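Local coordinates for A-type flavoprotein (PDB 2Q9U) that probably reduces dioxygen to water at a non-haem diiron centre, scavenging oxygen with electrons passed on by flavin mononucleotide, at residues V17-V20 with G21-W25; V148-L151 with H152-S156; K197-A201 with N202-L206. One frame throughout, in Å; residues are numbered along the deposited sequence.

Contact 1 (V17-V20 with G21-W25); sequences VYWV and GIVDW
Trp19 NE1 is hydrogen-bonded to Asn42 OD1 on strand 39-46, and this bond helps fix the rotation of an indole whose face is laid over the backbone of Gly21. Gly21 N sits 3.5 Å above the plane of the Trp19 ring, over its centre. The next atom of the chain, Gly21 CA, makes a CH-pi contact, 4.0 Å from the centroid of the Trp19 six-membered ring and 24° off its normal. Gly21 O follows on the same ring, 3.3 Å from Trp19 CH2. What sends the indole forward along its own strand is the first torsion, with CG anti to the backbone N (chi1 -179°). Strand 17-24, which forms a hairpin with strand 12-14 in the beta-lactamase-like domain, is interrupted just here, between Trp19 and Ile22, and the aromatic ring spans the break. Beyond it Val23 turns one methyl to each of two tryptophans: CG2 comes obliquely to Trp19, 4.0 Å from CH2, while CG1 lies over the ring of Trp25. Arg182 adds a cation-pi contact to Trp19. At the break the buried carbonyl oxygen Val20 O has no polar partner in the model.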
loop_
_atom_site.group_PDB
_atom_site.type_symbol
_atom_site.label_atom_id
_atom_site.label_comp_id
_atom_site.label_asym_id
_atom_site.label_seq_id
_atom_site.Cartn_x
_atom_site.Cartn_y
_atom_site.Cartn_z
ATOM N N VAL A 17 -38.572 15.213 -0.012
ATOM C CA VAL A 17 -37.132 15.413 0.322
ATOM C C VAL A 17 -36.318 14.358 -0.420
ATOM O O VAL A 17 -36.523 13.159 -0.229
ATOM C CB VAL A 17 -36.832 15.424 1.859
ATOM C CG1 VAL A 17 -35.343 15.729 2.154
ATOM C CG2 VAL A 17 -37.744 16.440 2.632
ATOM N N TYR A 18 -35.440 14.821 -1.304
ATOM C CA TYR A 18 -34.719 13.957 -2.229
ATOM C C TYR A 18 -33.233 13.981 -1.940
ATOM O O TYR A 18 -32.666 15.053 -1.691
ATOM C CB TYR A 18 -34.950 14.406 -3.671
ATOM C CG TYR A 18 -36.388 14.299 -4.146
ATOM C CD1 TYR A 18 -37.354 15.205 -3.721
ATOM C CD2 TYR A 18 -36.766 13.299 -5.028
ATOM C CE1 TYR A 18 -38.697 15.103 -4.166
ATOM C CE2 TYR A 18 -38.110 13.186 -5.483
ATOM C CZ TYR A 18 -39.051 14.103 -5.050
ATOM O OH TYR A 18 -40.365 14.027 -5.474
ATOM N N TRP A 19 -32.612 12.808 -2.003
ATOM C CA TRP A 19 -31.148 12.717 -1.944
ATOM C C TRP A 19 -30.575 13.112 -3.279
ATOM O O TRP A 19 -30.894 12.513 -4.322
ATOM C CB TRP A 19 -30.719 11.309 -1.545
ATOM C CG TRP A 19 -29.263 11.089 -1.429
ATOM C CD1 TRP A 19 -28.484 11.293 -0.318
ATOM C CD2 TRP A 19 -28.387 10.601 -2.453
ATOM N NE1 TRP A 19 -27.184 10.956 -0.589
ATOM C CE2 TRP A 19 -27.093 10.529 -1.891
ATOM C CE3 TRP A 19 -28.580 10.201 -3.786
ATOM C CZ2 TRP A 19 -25.985 10.062 -2.611
ATOM C CZ3 TRP A 19 -27.473 9.748 -4.522
ATOM C CH2 TRP A 19 -26.193 9.681 -3.925
ATOM N N VAL A 20 -29.727 14.140 -3.262
ATOM C CA VAL A 20 -29.065 14.596 -4.484
ATOM C C VAL A 20 -27.519 14.666 -4.261
ATOM O O VAL A 20 -26.830 15.460 -4.882
ATOM C CB VAL A 20 -29.629 15.945 -4.970
ATOM C CG1 VAL A 20 -31.111 15.787 -5.458
ATOM C CG2 VAL A 20 -29.460 17.052 -3.904
ATOM N N GLY A 21 -27.011 13.802 -3.376
ATOM C CA GLY A 21 -25.591 13.802 -3.043
ATOM C C GLY A 21 -24.813 12.934 -4.007
ATOM O O GLY A 21 -25.277 12.612 -5.099
ATOM N N ILE A 22 -23.632 12.519 -3.586
ATOM C CA ILE A 22 -22.851 11.582 -4.395
ATOM C C ILE A 22 -22.230 10.538 -3.493
ATOM O O ILE A 22 -21.942 10.805 -2.324
ATOM C CB ILE A 22 -21.767 12.268 -5.283
ATOM C CG1 ILE A 22 -20.566 12.800 -4.465
ATOM C CG2 ILE A 22 -22.372 13.404 -6.178
ATOM C CD1 ILE A 22 -19.391 11.763 -4.289
ATOM N N VAL A 23 -22.029 9.351 -4.040
ATOM C CA VAL A 23 -21.319 8.300 -3.297
ATOM C C VAL A 23 -19.903 8.304 -3.811
ATOM O O VAL A 23 -19.670 8.230 -5.038
ATOM C CB VAL A 23 -21.952 6.890 -3.468
ATOM C CG1 VAL A 23 -21.147 5.864 -2.613
ATOM C CG2 VAL A 23 -23.437 6.880 -2.979
ATOM N N ASP A 24 -18.957 8.458 -2.883
ATOM C CA ASP A 24 -17.532 8.469 -3.229
ATOM C C ASP A 24 -17.013 7.030 -3.016
ATOM O O ASP A 24 -16.460 6.671 -1.962
ATOM C CB ASP A 24 -16.766 9.509 -2.388
ATOM C CG ASP A 24 -15.365 9.797 -2.921
ATOM O OD1 ASP A 24 -14.845 8.992 -3.718
ATOM O OD2 ASP A 24 -14.740 10.801 -2.480
ATOM N N TRP A 25 -17.227 6.208 -4.031
ATOM C CA TRP A 25 -16.850 4.787 -3.997
ATOM C C TRP A 25 -15.335 4.585 -3.809
ATOM O O TRP A 25 -14.903 3.660 -3.122
ATOM C CB TRP A 25 -17.312 4.106 -5.293
ATOM C CG TRP A 25 -18.835 4.024 -5.412
ATOM C CD1 TRP A 25 -19.661 4.817 -6.183
ATOM C CD2 TRP A 25 -19.691 3.114 -4.714
ATOM N NE1 TRP A 25 -20.976 4.439 -6.008
ATOM C CE2 TRP A 25 -21.017 3.381 -5.131
ATOM C CE3 TRP A 25 -19.463 2.077 -3.784
ATOM C CZ2 TRP A 25 -22.104 2.655 -4.659
ATOM C CZ3 TRP A 25 -20.558 1.350 -3.320
ATOM C CH2 TRP A 25 -21.853 1.650 -3.747
#

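Contact 2 (V148-L151 with H152-S156); sequences VPLL and HWPDS. With FMN (flavin mononucleotide), chain F; FEO (mu-oxo-diiron), chain G.
Leu150 and Pro154 cross obliquely where the two halves of this loop meet, Leu150 CD2 lying 4.0 Å from Pro154 CD. The loop links strands 142-147 and 157-161 of the metallo-beta-lactamase-like fold and brings His152 to the diiron site. A type II turn from Val148 to Leu151 runs through a cis peptide bond into His152, and a type I turn from Trp153 to Ser156 completes it. The two aromatic side chains then part company. His152, with CG between its backbone N and carbonyl carbon (chi1 65°), carries NE2 to 2.2 Å from iron FE2, which His85, Glu87 and Asp171 also bind. Trp153 CG lies above one face of the His152 imidazole, toward its rim, but the indole runs on to the flavin held by the third subunit: it meets FMN edge-on, Trp153 NE1 being 3.4 Å from FMN C9. Metal and flavin thus meet across a subunit interface, as expected of a flavodiiron protein. Trp352 of the third subunit packs edge-to-face on Trp153. Asp155 works in the second shell, its OD1 bonding to His85 ND1. Behind the rings the backbone ties the loop shut. Val148 N gives a bond of 2.8 Å to Ser156 O, and Trp153 O is gripped from opposite faces of its plane by Leu150 N and Ser156 N. Trp153 N in turn bonds to Ser156 OG at 2.9 Å, with an N-H...O angle of 155°.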
loop_
_atom_site.group_PDB
_atom_site.type_symbol
_atom_site.label_atom_id
_atom_site.label_comp_id
_atom_site.label_asym_id
_atom_site.label_seq_id
_atom_site.Cartn_x
_atom_site.Cartn_y
_atom_site.Cartn_z
ATOM N N VAL A 148 -23.665 24.706 15.899
ATOM C CA VAL A 148 -22.966 23.766 16.782
ATOM C C VAL A 148 -21.456 24.094 16.681
ATOM O O VAL A 148 -20.688 23.310 16.157
ATOM C CB VAL A 148 -23.305 22.272 16.440
ATOM C CG1 VAL A 148 -24.805 21.897 16.805
ATOM C CG2 VAL A 148 -23.038 21.968 14.971
ATOM N N PRO A 149 -21.032 25.282 17.161
ATOM C CA PRO A 149 -19.624 25.655 16.955
ATOM C C PRO A 149 -18.656 24.657 17.582
ATOM O O PRO A 149 -18.897 24.167 18.680
ATOM C CB PRO A 149 -19.507 27.020 17.656
ATOM C CG PRO A 149 -20.656 27.072 18.599
ATOM C CD PRO A 149 -21.762 26.344 17.881
ATOM N N LEU A 150 -17.591 24.362 16.836
ATOM C CA LEU A 150 -16.601 23.334 17.152
ATOM C C LEU A 150 -17.201 21.935 17.274
ATOM O O LEU A 150 -16.745 21.115 18.072
ATOM C CB LEU A 150 -15.707 23.703 18.354
ATOM C CG LEU A 150 -14.748 24.886 18.163
ATOM C CD1 LEU A 150 -14.025 25.147 19.479
ATOM C CD2 LEU A 150 -13.726 24.663 17.006
ATOM N N LEU A 151 -18.211 21.657 16.443
ATOM C CA LEU A 151 -18.696 20.294 16.240
ATOM C C LEU A 151 -18.856 20.051 14.738
ATOM O O LEU A 151 -19.983 19.893 14.258
ATOM C CB LEU A 151 -20.040 20.057 16.983
ATOM C CG LEU A 151 -20.496 18.599 17.151
ATOM C CD1 LEU A 151 -19.542 17.884 18.105
ATOM C CD2 LEU A 151 -21.966 18.526 17.686
ATOM N N HIS A 152 -17.742 20.015 13.989
ATOM C CA HIS A 152 -16.377 20.113 14.524
ATOM C C HIS A 152 -15.629 21.409 14.114
ATOM O O HIS A 152 -14.461 21.594 14.500
ATOM C CB HIS A 152 -15.567 18.881 14.065
ATOM C CG HIS A 152 -15.370 18.832 12.589
ATOM N ND1 HIS A 152 -14.160 19.110 11.988
ATOM C CD2 HIS A 152 -16.249 18.597 11.580
ATOM C CE1 HIS A 152 -14.295 19.022 10.673
ATOM N NE2 HIS A 152 -15.556 18.721 10.404
ATOM N N TRP A 153 -16.264 22.281 13.312
ATOM C CA TRP A 153 -15.636 23.568 12.939
ATOM C C TRP A 153 -16.392 24.733 13.609
ATOM O O TRP A 153 -17.552 24.543 14.022
ATOM C CB TRP A 153 -15.620 23.731 11.411
ATOM C CG TRP A 153 -14.402 23.158 10.739
ATOM C CD1 TRP A 153 -13.506 22.245 11.261
ATOM C CD2 TRP A 153 -13.956 23.432 9.404
ATOM N NE1 TRP A 153 -12.531 21.963 10.339
ATOM C CE2 TRP A 153 -12.779 22.673 9.192
ATOM C CE3 TRP A 153 -14.420 24.262 8.379
ATOM C CZ2 TRP A 153 -12.072 22.711 7.984
ATOM C CZ3 TRP A 153 -13.706 24.305 7.170
ATOM C CH2 TRP A 153 -12.555 23.534 6.992
ATOM N N PRO A 154 -15.757 25.930 13.710
ATOM C CA PRO A 154 -16.481 27.124 14.206
ATOM C C PRO A 154 -17.769 27.420 13.434
ATOM O O PRO A 154 -18.733 27.910 14.029
ATOM C CB PRO A 154 -15.456 28.263 14.025
ATOM C CG PRO A 154 -14.124 27.565 14.154
ATOM C CD PRO A 154 -14.348 26.251 13.396
ATOM N N ASP A 155 -17.799 27.101 12.133
ATOM C CA ASP A 155 -18.987 27.351 11.286
ATOM C C ASP A 155 -20.064 26.258 11.283
ATOM O O ASP A 155 -21.093 26.401 10.589
ATOM C CB ASP A 155 -18.549 27.541 9.828
ATOM C CG ASP A 155 -17.652 26.419 9.346
ATOM O OD1 ASP A 155 -18.137 25.304 9.108
ATOM O OD2 ASP A 155 -16.431 26.652 9.249
ATOM N N SER A 156 -19.816 25.142 11.973
ATOM C CA SER A 156 -20.697 23.969 11.886
ATOM C C SER A 156 -22.112 24.295 12.389
ATOM O O SER A 156 -22.283 24.951 13.419
ATOM C CB SER A 156 -20.112 22.770 12.643
ATOM O OG SER A 156 -18.842 22.432 12.084
HETATM N N1 FMN F . -7.684 24.265 12.528
HETATM C C2 FMN F . -7.260 24.721 13.741
HETATM O O2 FMN F . -6.885 25.900 13.855
HETATM N N3 FMN F . -7.281 23.881 14.838
HETATM C C4 FMN F . -7.687 22.561 14.728
HETATM O O4 FMN F . -7.549 21.835 15.711
HETATM C C4A FMN F . -8.113 22.079 13.477
HETATM N N5 FMN F . -8.566 20.775 13.303
HETATM C C5A FMN F . -8.988 20.363 12.043
HETATM C C6 FMN F . -9.444 19.055 11.850
HETATM C C7 FMN F . -9.869 18.616 10.583
HETATM C C7M FMN F . -10.536 17.270 10.484
HETATM C C8 FMN F . -9.850 19.490 9.498
HETATM C C8M FMN F . -10.193 19.032 8.102
HETATM C C9 FMN F . -9.401 20.797 9.687
HETATM C C9A FMN F . -8.969 21.242 10.950
HETATM N N10 FMN F . -8.511 22.545 11.131
HETATM C C10 FMN F . -8.114 22.962 12.384
HETATM C "C1'" FMN F . -8.465 23.532 10.003
HETATM C "C2'" FMN F . -7.288 23.287 9.061
HETATM O "O2'" FMN F . -6.032 23.549 9.683
HETATM C "C3'" FMN F . -7.575 24.138 7.821
HETATM O "O3'" FMN F . -8.608 23.486 7.098
HETATM C "C4'" FMN F . -6.393 24.333 6.895
HETATM O "O4'" FMN F . -6.711 25.333 5.936
HETATM C "C5'" FMN F . -6.040 23.053 6.148
HETATM O "O5'" FMN F . -4.806 23.236 5.475
HETATM P P FMN F . -4.535 22.410 4.142
HETATM O O1P FMN F . -3.040 22.511 3.894
HETATM O O2P FMN F . -4.968 20.994 4.395
HETATM O O3P FMN F . -5.313 22.978 2.967
HETATM FE FE1 FEO G . -17.672 16.212 6.223
HETATM FE FE2 FEO G . -16.312 18.554 8.370
HETATM O O FEO G . -16.879 17.854 6.525
#

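Contact 3 (K197-A201 with N202-L206); sequences KEYTA and NILGL. With NO3 (nitrate ion), chain C.
Ile203 lies squarely over the ring of Tyr199, its CG1 3.8 Å from the ring centroid and only 8° off the normal. This CH-pi contact is the tight part. Tyr199 chi1 of -170° swings the phenol along the helix toward its C-terminal end, under Ile203, and its OH comes within 3.0 Å of O2 of a nitrate ion, at most a weak bond. The nitrate, probably from the crystallisation liquor, is also held by His31, and the diiron group touches Tyr199. On the polar flank Glu198 O takes Asn202 N and Asn202 ND2 from opposite faces of its plane, the ND2 bond being 2.8 Å long and nearly straight at 173°. All this belongs to the last turns of helix 189-204 in the beta-lactamase-like domain. Asn202 also joins that domain to the flavodoxin-like one of the same chain, OD1 bonding to Tyr332 and ND2 to Thr299. Toward Leu204 the side chains meet less closely, although Leu204 N bonds to Thr200 O at 3.0 Å. Thr200 CG2 approaches Leu204 CB no closer than 4.4 Å, and Tyr199 CE1 is equally far from Leu204 CG. The helix widens into a pi-type turn here, yet Ile203 N bonds to Tyr199 O at 2.9 Å. Ala201 O, buried by the turn, finds no partner in the model, while partly exposed Leu206 packs on Asn319 of the third subunit.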
loop_
_atom_site.group_PDB
_atom_site.type_symbol
_atom_site.label_atom_id
_atom_site.label_comp_id
_atom_site.label_asym_id
_atom_site.label_seq_id
_atom_site.Cartn_x
_atom_site.Cartn_y
_atom_site.Cartn_z
ATOM N N LYS A 197 -19.138 5.003 15.066
ATOM C CA LYS A 197 -18.130 5.109 16.148
ATOM C C LYS A 197 -16.745 5.496 15.642
ATOM O O LYS A 197 -16.032 6.299 16.274
ATOM C CB LYS A 197 -18.032 3.808 16.945
ATOM C CG LYS A 197 -19.226 3.549 17.846
ATOM C CD LYS A 197 -19.074 2.172 18.527
ATOM C CE LYS A 197 -20.325 1.761 19.271
ATOM N NZ LYS A 197 -20.242 0.353 19.820
ATOM N N GLU A 198 -16.349 4.947 14.492
ATOM C CA GLU A 198 -15.042 5.316 13.948
ATOM C C GLU A 198 -15.039 6.818 13.609
ATOM O O GLU A 198 -14.038 7.528 13.826
ATOM C CB GLU A 198 -14.701 4.466 12.712
ATOM C CG GLU A 198 -13.214 4.532 12.321
ATOM C CD GLU A 198 -12.926 3.726 11.074
ATOM O OE1 GLU A 198 -13.485 4.072 10.016
ATOM O OE2 GLU A 198 -12.157 2.747 11.156
ATOM N N TYR A 199 -16.148 7.290 13.041
ATOM C CA TYR A 199 -16.251 8.722 12.693
ATOM C C TYR A 199 -16.166 9.595 13.955
ATOM O O TYR A 199 -15.417 10.594 14.007
ATOM C CB TYR A 199 -17.556 8.991 11.948
ATOM C CG TYR A 199 -17.602 10.370 11.371
ATOM C CD1 TYR A 199 -18.009 11.462 12.150
ATOM C CD2 TYR A 199 -17.252 10.590 10.027
ATOM C CE1 TYR A 199 -18.063 12.762 11.611
ATOM C CE2 TYR A 199 -17.311 11.873 9.476
ATOM C CZ TYR A 199 -17.709 12.956 10.277
ATOM O OH TYR A 199 -17.747 14.212 9.704
ATOM N N THR A 200 -16.928 9.218 14.973
ATOM C CA THR A 200 -16.924 9.936 16.260
ATOM C C THR A 200 -15.512 10.027 16.850
ATOM O O THR A 200 -15.034 11.114 17.221
ATOM C CB THR A 200 -17.841 9.254 17.281
ATOM O OG1 THR A 200 -19.132 9.082 16.698
ATOM C CG2 THR A 200 -17.970 10.138 18.522
ATOM N N ALA A 201 -14.850 8.870 16.928
ATOM C CA ALA A 201 -13.501 8.775 17.481
ATOM C C ALA A 201 -12.506 9.670 16.737
ATOM O O ALA A 201 -11.690 10.355 17.372
ATOM C CB ALA A 201 -13.020 7.260 17.437
ATOM N N ASN A 202 -12.586 9.689 15.398
ATOM C CA ASN A 202 -11.565 10.346 14.557
ATOM C C ASN A 202 -11.799 11.808 14.261
ATOM O O ASN A 202 -10.852 12.535 14.015
ATOM C CB ASN A 202 -11.425 9.631 13.213
ATOM C CG ASN A 202 -10.601 8.367 13.324
ATOM O OD1 ASN A 202 -9.379 8.401 13.197
ATOM N ND2 ASN A 202 -11.269 7.244 13.564
ATOM N N ILE A 203 -13.060 12.221 14.244
ATOM C CA ILE A 203 -13.407 13.592 13.837
ATOM C C ILE A 203 -13.856 14.404 15.049
ATOM O O ILE A 203 -13.495 15.582 15.197
ATOM C CB ILE A 203 -14.476 13.606 12.719
ATOM C CG1 ILE A 203 -14.062 12.671 11.548
ATOM C CG2 ILE A 203 -14.797 15.068 12.262
ATOM C CD1 ILE A 203 -12.712 13.004 10.940
ATOM N N LEU A 204 -14.598 13.755 15.938
ATOM C CA LEU A 204 -15.268 14.476 17.009
ATOM C C LEU A 204 -14.638 14.286 18.370
ATOM O O LEU A 204 -15.122 14.859 19.361
ATOM C CB LEU A 204 -16.764 14.080 17.045
ATOM C CG LEU A 204 -17.607 14.248 15.758
ATOM C CD1 LEU A 204 -19.017 13.643 15.948
ATOM C CD2 LEU A 204 -17.709 15.693 15.282
ATOM N N GLY A 205 -13.581 13.476 18.435
ATOM C CA GLY A 205 -13.096 12.931 19.730
ATOM C C GLY A 205 -12.854 14.000 20.793
ATOM O O GLY A 205 -13.093 13.771 21.980
ATOM N N LEU A 206 -12.362 15.164 20.369
ATOM C CA LEU A 206 -12.012 16.245 21.298
ATOM C C LEU A 206 -13.189 17.204 21.588
ATOM O O LEU A 206 -13.016 18.191 22.335
ATOM C CB LEU A 206 -10.806 17.054 20.784
ATOM C CG LEU A 206 -10.895 17.887 19.494
ATOM C CD1 LEU A 206 -9.699 18.806 19.405
ATOM C CD2 LEU A 206 -10.947 17.035 18.207
HETATM N N NO3 C . -15.224 15.360 7.942
HETATM O O1 NO3 C . -14.198 14.443 8.031
HETATM O O2 NO3 C . -16.342 15.011 7.230
HETATM O O3 NO3 C . -15.187 16.580 8.582
#

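All three contacts are largely buried, but contact 1 stands apart: it lies in the beta sheet about 23 Å, centre to centre, from each of the others and touches neither. Its chemistry is an indole on bare backbone, with polar links running out to a neighbouring strand. Contacts 2 and 3 meet directly, His152 CG lying 3.8 Å from Ile203 CG2 and Leu151 packing on Leu204, so that the helix end covers the metal-binding loop. Contact 2 relies on turn bonds and metal ligation at a subunit interface, whereas contact 3 relies on helical bonds, a CH-pi contact and a link to the second domain. Contact 2 comes nearest the surface, with Pro149 exposed and the Leu150-Pro154 pair partly so.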